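Local coordinates for protein transcriptional regulator AcuR (Rhodobacter sphaeroides 2.4.1, PDB 3BRU) that represses transcription of its own operon as a TetR-family DNA-binding regulator, probably by binding two operator sequences in the promoter, at residues S34-R37 with A38-H42; S49-V53 with D54-K58; E199-P202 with D203-H206. All coordinates share one frame; numbering follows the deposited sequence.

Contact 1. Residues S34-R37 with A38-H42; sequences SLIR and AGLEH
Arg37 and Glu41, one helical turn apart, join by a salt bridge in which Arg37 NH1 donates to Glu41 OE2 at 3.1 Å. The bond is bent, with an N-H...O angle of 155°. The carboxylate oxygen sits near the guanidinium plane and at its edge, and it is approached on its anti side. Of the guanidinium nitrogens only NH1 bonds to the carboxylate, and with the two planes 76° apart the groups do not lie flat against each other. Arg37 reaches this position because CG is anti to the backbone N (chi1 173°) and the chain then bends at chi2 and chi3, which carries the guanidinium forward along the helix, toward Glu41; CD thereby comes within 3.3 Å of the same Glu41 OE2.

The main chain pairs in the i to i+4 pattern of an alpha-helix. Ser34 O, Leu35 O, Ile36 O and Arg37 O accept in turn from the amides of Ala38, Gly39, Leu40 and Glu41. The shortest are Gly39 N to Leu35 O and Leu40 N to Ile36 O, both 2.8 Å, the latter almost straight. Ser34 OG is satisfied one turn back, by Leu30 O.

On another side of the helix, Ile36 and Leu40 run side by side and meet through CG2 and CD1 at 3.8 Å.

These residues belong to helix 31-45 of the DNA-binding domain. Ile36 and Leu40 rest on Leu81, Ala84 and Tyr85 of helix 74-97, while Ser34 and Leu35 touch Ala60 of helix 53-60.

Contact 2. Residues S49-V53 with D54-K58; sequences SSVGV and DEILK
Val51 and Ile56 meet where the chain enters helix 53-60, the first helix of the predicted helix-turn-helix motif of this TetR-type domain. Gly52 occupies the N-cap position.

Two apolar contacts join the segments. Val51 CG1 touches Ile56 CD1 at 3.6 Å, the side chains crossing at about a right angle. Val51 has CG1 anti to its amide nitrogen (chi1 177°), which brings this methyl to Ile56, and both methyls of Val51 lie beside Glu55 OE2. At the helix start, Val53 CG1 lies 4.1 Å from Leu57 CG, and both side chains also pack on Phe67 of helix 64-70.

Two backbone bonds cross the turn. Ile56 N reaches Gly52 O in a weak bond of 3.3 Å, whereas Leu57 N to Val53 O, at 2.9 Å and nearly along the C=O axis, is an ordinary helical bond.

Charged groups are tied largely to partners beyond the turn. Asp54 OD1 pairs with Lys64 in a salt bridge, and Glu55 OE2 is probably hydrogen-bonded to His42. Ahead of the helix, Ser50 OG is hydrogen-bonded to Ser49 OG of the second subunit, so this loop also reaches the dimer partner.

One water joins cap and helix: it accepts from Gly52 N at 2.6 Å, donates to Glu55 OE1 at 2.5 Å, and adds a weak bond to Ser50 O.

Contact 3. Residues E199-P202 with D203-H206; sequences ELRP and DPLH
Arg201, in the conformer modelled here, one of two deposited, lies between two acidic side chains, Asp203 across the turn and Glu199 before it, in a salt-bridge network. Glu199 OE1 is held side-on by two nitrogens, Arg201 NH2 at 2.9 Å and Arg201 NE at 3.0 Å, near the guanidinium plane. Asp203 stacks its carboxylate over one guanidinium face, the planes 10° apart, and Asp203 OD2 stands 3.5 Å from Arg201 NH1; no N-H points at it, so this link rests on charge alone. With chi1 at 67°, Arg201 CG lies between its backbone N and carbonyl carbon, and the extended chain beyond passes across Asp203 OD1.

Glu199 OE2 is paired with Arg195. With an alanine here, Arg201 would probably lose both in-plane bonds and Arg195 this partner, leaving the guanidinium freer to turn over Asp203.

Pro202 O opens helix 203-212: it accepts from His206 N at 3.2 Å and weakly from Leu205 N, and lies over the centre of the His206 ring, 3.8 Å above its plane.

Pro202 CB lies 3.8 Å from His206 NE2, which is hydrogen-bonded to Glu116, and Pro204 CG approaches the Glu199 carboxylate.

In this turn of the C-terminal TetR-type domain, where Leu200, with positive phi, ends helix 178-199, one cation offers its edge to one acid and its face to another, perhaps easing their repulsion.

Along the chain the three contacts come in series, with contacts 1 and 2 in the N-terminal HTH domain and contact 3 in the C-terminal TetR-like domain. The centres of contacts 1 and 2 are about 10 Å apart, and helices 31-45 and 53-60 touch directly: the His42 to Glu55 pair bridges the two contacts, and Ile56 CD1 packs against Ala38 O. Contact 3 stands apart, its centre about 25 Å from that of contact 1 and about 28 Å from that of contact 2. Contacts 2 and 3 both touch the second subunit, so the subunit interface is reached from both parts of the chain, consistent with a repressor that binds DNA as a dimer.

Contact 1. Residues S34-R37 with A38-H42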
loop_
_atom_site.group_PDB
_atom_site.type_symbol
_atom_site.label_atom_id
_atom_site.label_comp_id
_atom_site.label_asym_id
_atom_site.label_seq_id
_atom_site.Cartn_x
_atom_site.Cartn_y
_atom_site.Cartn_z
ATOM N N SER A 34 13.804 -24.552 0.419
ATOM C CA SER A 34 14.797 -23.523 0.167
ATOM C C SER A 34 14.239 -22.517 -0.830
ATOM O O SER A 34 14.455 -21.311 -0.676
ATOM C CB SER A 34 16.089 -24.095 -0.418
ATOM O OG SER A 34 16.650 -25.020 0.465
ATOM N N LEU A 35 13.560 -23.027 -1.862
ATOM C CA LEU A 35 12.959 -22.207 -2.922
ATOM C C LEU A 35 11.885 -21.301 -2.332
ATOM O O LEU A 35 11.938 -20.082 -2.526
ATOM C CB LEU A 35 12.411 -23.072 -4.047
ATOM C CG LEU A 35 13.503 -23.689 -4.932
ATOM C CD1 LEU A 35 12.908 -24.673 -5.954
ATOM C CD2 LEU A 35 14.436 -22.650 -5.617
ATOM N N ILE A 36 10.966 -21.881 -1.556
ATOM C CA ILE A 36 9.908 -21.108 -0.923
ATOM C C ILE A 36 10.475 -20.027 0.015
ATOM O O ILE A 36 10.063 -18.848 -0.063
ATOM C CB ILE A 36 8.959 -22.033 -0.189
ATOM C CG1 ILE A 36 8.246 -22.961 -1.192
ATOM C CG2 ILE A 36 7.995 -21.233 0.730
ATOM C CD1 ILE A 36 7.152 -22.306 -2.061
ATOM N N ARG A 37 11.419 -20.430 0.877
ATOM C CA ARG A 37 12.130 -19.521 1.772
ATOM C C ARG A 37 12.722 -18.311 1.037
ATOM O O ARG A 37 12.449 -17.146 1.402
ATOM C CB ARG A 37 13.263 -20.239 2.490
ATOM C CG ARG A 37 14.142 -19.271 3.305
ATOM C CD ARG A 37 13.722 -19.195 4.773
ATOM N NE ARG A 37 12.270 -19.133 4.989
ATOM C CZ ARG A 37 11.610 -18.066 5.454
ATOM N NH1 ARG A 37 12.277 -16.954 5.760
ATOM N NH2 ARG A 37 10.287 -18.114 5.636
ATOM N N ALA A 38 13.550 -18.585 0.028
ATOM C CA ALA A 38 14.170 -17.556 -0.743
ATOM C C ALA A 38 13.109 -16.711 -1.439
ATOM O O ALA A 38 13.286 -15.524 -1.594
ATOM C CB ALA A 38 15.127 -18.179 -1.766
ATOM N N GLY A 39 12.012 -17.325 -1.887
ATOM C CA GLY A 39 10.945 -16.601 -2.534
ATOM C C GLY A 39 10.307 -15.612 -1.597
ATOM O O GLY A 39 10.173 -14.426 -1.961
ATOM N N LEU A 40 9.901 -16.089 -0.404
ATOM C CA LEU A 40 9.271 -15.273 0.645
ATOM C C LEU A 40 10.161 -14.147 1.090
ATOM O O LEU A 40 9.687 -13.012 1.221
ATOM C CB LEU A 40 8.831 -16.095 1.865
ATOM C CG LEU A 40 7.711 -17.126 1.634
ATOM C CD1 LEU A 40 7.526 -18.049 2.817
ATOM C CD2 LEU A 40 6.356 -16.489 1.198
ATOM N N GLU A 41 11.439 -14.422 1.280
ATOM C CA GLU A 41 12.361 -13.383 1.715
ATOM C C GLU A 41 12.522 -12.276 0.690
ATOM O O GLU A 41 12.455 -11.104 1.040
ATOM C CB GLU A 41 13.720 -13.967 2.104
ATOM C CG GLU A 41 13.652 -14.808 3.384
ATOM C CD GLU A 41 14.979 -15.502 3.727
ATOM O OE1 GLU A 41 15.920 -15.346 2.910
ATOM O OE2 GLU A 41 15.081 -16.215 4.783
ATOM N N HIS A 42 12.707 -12.647 -0.569
ATOM C CA HIS A 42 13.036 -11.696 -1.625
ATOM C C HIS A 42 11.832 -10.883 -2.052
ATOM O O HIS A 42 11.963 -9.701 -2.295
ATOM C CB HIS A 42 13.646 -12.396 -2.843
ATOM C CG HIS A 42 15.077 -12.786 -2.665
ATOM N ND1 HIS A 42 16.105 -12.190 -3.367
ATOM C CD2 HIS A 42 15.657 -13.690 -1.841
ATOM C CE1 HIS A 42 17.256 -12.718 -2.989
ATOM N NE2 HIS A 42 17.009 -13.647 -2.077
#

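Contact 2. Residues S49-V53 with D54-K58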
loop_
_atom_site.group_PDB
_atom_site.type_symbol
_atom_site.label_atom_id
_atom_site.label_comp_id
_atom_site.label_asym_id
_atom_site.label_seq_id
_atom_site.Cartn_x
_atom_site.Cartn_y
_atom_site.Cartn_z
ATOM N N SER A 49 8.223 -8.062 -9.590
ATOM C CA SER A 49 8.873 -7.441 -10.773
ATOM C C SER A 49 10.399 -7.267 -10.675
ATOM O O SER A 49 11.070 -7.206 -11.688
ATOM C CB SER A 49 8.277 -6.061 -11.116
ATOM O OG SER A 49 6.863 -6.027 -11.038
ATOM N N SER A 50 10.920 -7.172 -9.446
ATOM C CA SER A 50 12.331 -6.901 -9.161
ATOM C C SER A 50 13.180 -8.158 -9.090
ATOM O O SER A 50 14.406 -8.111 -9.137
ATOM C CB SER A 50 12.426 -6.225 -7.798
ATOM O OG SER A 50 12.686 -4.855 -7.970
ATOM N N VAL A 51 12.527 -9.290 -8.922
ATOM C CA VAL A 51 13.252 -10.477 -8.555
ATOM C C VAL A 51 13.131 -11.535 -9.641
ATOM O O VAL A 51 12.029 -12.018 -9.920
ATOM C CB VAL A 51 12.748 -11.008 -7.194
ATOM C CG1 VAL A 51 13.435 -12.295 -6.835
ATOM C CG2 VAL A 51 12.988 -9.958 -6.110
ATOM N N GLY A 52 14.264 -11.903 -10.245
ATOM C CA GLY A 52 14.280 -12.952 -11.253
ATOM C C GLY A 52 14.543 -14.329 -10.647
ATOM O O GLY A 52 14.969 -14.447 -9.488
ATOM N N VAL A 53 14.315 -15.361 -11.448
ATOM C CA VAL A 53 14.550 -16.733 -11.047
ATOM C C VAL A 53 16.009 -17.008 -10.682
ATOM O O VAL A 53 16.273 -17.726 -9.715
ATOM C CB VAL A 53 14.052 -17.725 -12.139
ATOM C CG1 VAL A 53 14.487 -19.182 -11.862
ATOM C CG2 VAL A 53 12.542 -17.621 -12.287
ATOM N N ASP A 54 16.956 -16.459 -11.436
ATOM C CA ASP A 54 18.355 -16.695 -11.115
ATOM C C ASP A 54 18.728 -16.197 -9.734
ATOM O O ASP A 54 19.487 -16.849 -9.037
ATOM C CB ASP A 54 19.292 -16.051 -12.127
ATOM C CG ASP A 54 19.272 -16.738 -13.473
ATOM O OD1 ASP A 54 18.779 -17.896 -13.580
ATOM O OD2 ASP A 54 19.773 -16.103 -14.446
ATOM N N GLU A 55 18.218 -15.039 -9.345
ATOM C CA GLU A 55 18.454 -14.514 -7.991
ATOM C C GLU A 55 17.899 -15.464 -6.906
ATOM O O GLU A 55 18.560 -15.727 -5.920
ATOM C CB GLU A 55 17.893 -13.084 -7.875
ATOM C CG GLU A 55 17.731 -12.520 -6.457
ATOM C CD GLU A 55 17.214 -11.042 -6.427
ATOM O OE1 GLU A 55 17.290 -10.316 -7.468
ATOM O OE2 GLU A 55 16.758 -10.591 -5.332
ATOM N N ILE A 56 16.691 -15.983 -7.117
ATOM C CA ILE A 56 16.091 -16.998 -6.225
ATOM C C ILE A 56 16.977 -18.245 -6.121
ATOM O O ILE A 56 17.220 -18.727 -5.007
ATOM C CB ILE A 56 14.639 -17.427 -6.672
ATOM C CG1 ILE A 56 13.640 -16.256 -6.570
ATOM C CG2 ILE A 56 14.138 -18.692 -5.942
ATOM C CD1 ILE A 56 13.687 -15.490 -5.284
ATOM N N LEU A 57 17.449 -18.766 -7.255
ATOM C CA LEU A 57 18.269 -19.972 -7.260
ATOM C C LEU A 57 19.566 -19.766 -6.468
ATOM O O LEU A 57 19.990 -20.654 -5.702
ATOM C CB LEU A 57 18.610 -20.393 -8.702
ATOM C CG LEU A 57 17.451 -20.785 -9.613
ATOM C CD1 LEU A 57 17.987 -21.302 -10.969
ATOM C CD2 LEU A 57 16.526 -21.778 -8.921
ATOM N N LYS A 58 20.202 -18.613 -6.699
ATOM C CA LYS A 58 21.438 -18.248 -6.041
ATOM C C LYS A 58 21.254 -18.108 -4.518
ATOM O O LYS A 58 22.088 -18.537 -3.751
ATOM C CB LYS A 58 22.010 -16.968 -6.665
ATOM C CG LYS A 58 23.370 -16.531 -6.108
ATOM C CD LYS A 58 23.857 -15.220 -6.759
ATOM C CE LYS A 58 25.084 -14.666 -6.032
ATOM N NZ LYS A 58 26.018 -13.938 -6.964
HETATM O O HOH W 1 16.522 -10.796 -9.751
#

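Contact 3. Residues E199-P202 with D203-H206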
loop_
_atom_site.group_PDB
_atom_site.type_symbol
_atom_site.label_atom_id
_atom_site.label_comp_id
_atom_site.label_asym_id
_atom_site.label_seq_id
_atom_site.Cartn_x
_atom_site.Cartn_y
_atom_site.Cartn_z
ATOM N N GLU A 199 9.794 4.062 5.735
ATOM C CA GLU A 199 10.483 4.879 6.739
ATOM C C GLU A 199 11.506 4.109 7.581
ATOM O O GLU A 199 12.308 4.722 8.292
ATOM C CB GLU A 199 9.468 5.599 7.643
ATOM C CG GLU A 199 8.714 6.682 6.866
ATOM C CD GLU A 199 7.531 7.296 7.603
ATOM O OE1 GLU A 199 7.673 7.619 8.822
ATOM O OE2 GLU A 199 6.453 7.448 6.937
ATOM N N LEU A 200 11.477 2.778 7.472
ATOM C CA LEU A 200 12.329 1.868 8.253
ATOM C C LEU A 200 12.180 2.077 9.749
ATOM O O LEU A 200 13.184 2.192 10.438
ATOM C CB LEU A 200 13.808 1.968 7.822
ATOM C CG LEU A 200 14.029 1.619 6.353
ATOM C CD1 LEU A 200 15.457 1.922 5.907
ATOM C CD2 LEU A 200 13.658 0.142 6.103
ATOM N N ARG A 201 10.932 2.160 10.218
ATOM C CA ARG A 201 10.617 2.369 11.630
ATOM C C ARG A 201 9.143 2.021 11.936
ATOM O O ARG A 201 8.302 2.002 11.029
ATOM C CB ARG A 201 10.898 3.818 12.022
ATOM C CG ARG A 201 9.973 4.828 11.353
ATOM C CD ARG A 201 10.495 6.223 11.554
ATOM N NE ARG A 201 9.536 7.209 11.079
ATOM C CZ ARG A 201 9.534 8.490 11.436
ATOM N NH1 ARG A 201 10.452 8.951 12.288
ATOM N NH2 ARG A 201 8.602 9.302 10.947
ATOM N N PRO A 202 8.811 1.750 13.219
ATOM C CA PRO A 202 7.423 1.330 13.495
ATOM C C PRO A 202 6.400 2.464 13.634
ATOM O O PRO A 202 5.219 2.196 13.756
ATOM C CB PRO A 202 7.563 0.554 14.804
ATOM C CG PRO A 202 8.663 1.258 15.527
ATOM C CD PRO A 202 9.630 1.764 14.450
ATOM N N ASP A 203 6.836 3.717 13.564
ATOM C CA ASP A 203 5.965 4.868 13.809
ATOM C C ASP A 203 4.629 4.867 13.060
ATOM O O ASP A 203 3.619 5.181 13.676
ATOM C CB ASP A 203 6.710 6.175 13.535
ATOM C CG ASP A 203 8.057 6.234 14.258
ATOM O OD1 ASP A 203 8.722 5.168 14.384
ATOM O OD2 ASP A 203 8.454 7.355 14.691
ATOM N N PRO A 204 4.628 4.562 11.732
ATOM C CA PRO A 204 3.345 4.516 11.005
ATOM C C PRO A 204 2.397 3.430 11.504
ATOM O O PRO A 204 1.178 3.585 11.367
ATOM C CB PRO A 204 3.765 4.241 9.557
ATOM C CG PRO A 204 5.207 4.642 9.491
ATOM C CD PRO A 204 5.764 4.287 10.821
ATOM N N LEU A 205 2.949 2.350 12.068
ATOM C CA LEU A 205 2.160 1.324 12.675
ATOM C C LEU A 205 1.439 1.869 13.888
ATOM O O LEU A 205 0.239 1.616 14.040
ATOM C CB LEU A 205 3.032 0.122 13.081
ATOM C CG LEU A 205 3.849 -0.540 11.968
ATOM C CD1 LEU A 205 4.633 -1.734 12.543
ATOM C CD2 LEU A 205 2.940 -0.957 10.803
ATOM N N HIS A 206 2.154 2.612 14.745
ATOM C CA HIS A 206 1.585 3.096 15.991
ATOM C C HIS A 206 0.557 4.174 15.681
ATOM O O HIS A 206 -0.512 4.268 16.304
ATOM C CB HIS A 206 2.661 3.683 16.912
ATOM C CG HIS A 206 3.783 2.739 17.242
ATOM N ND1 HIS A 206 5.035 3.182 17.628
ATOM C CD2 HIS A 206 3.844 1.386 17.260
ATOM C CE1 HIS A 206 5.810 2.143 17.883
ATOM N NE2 HIS A 206 5.119 1.044 17.644
#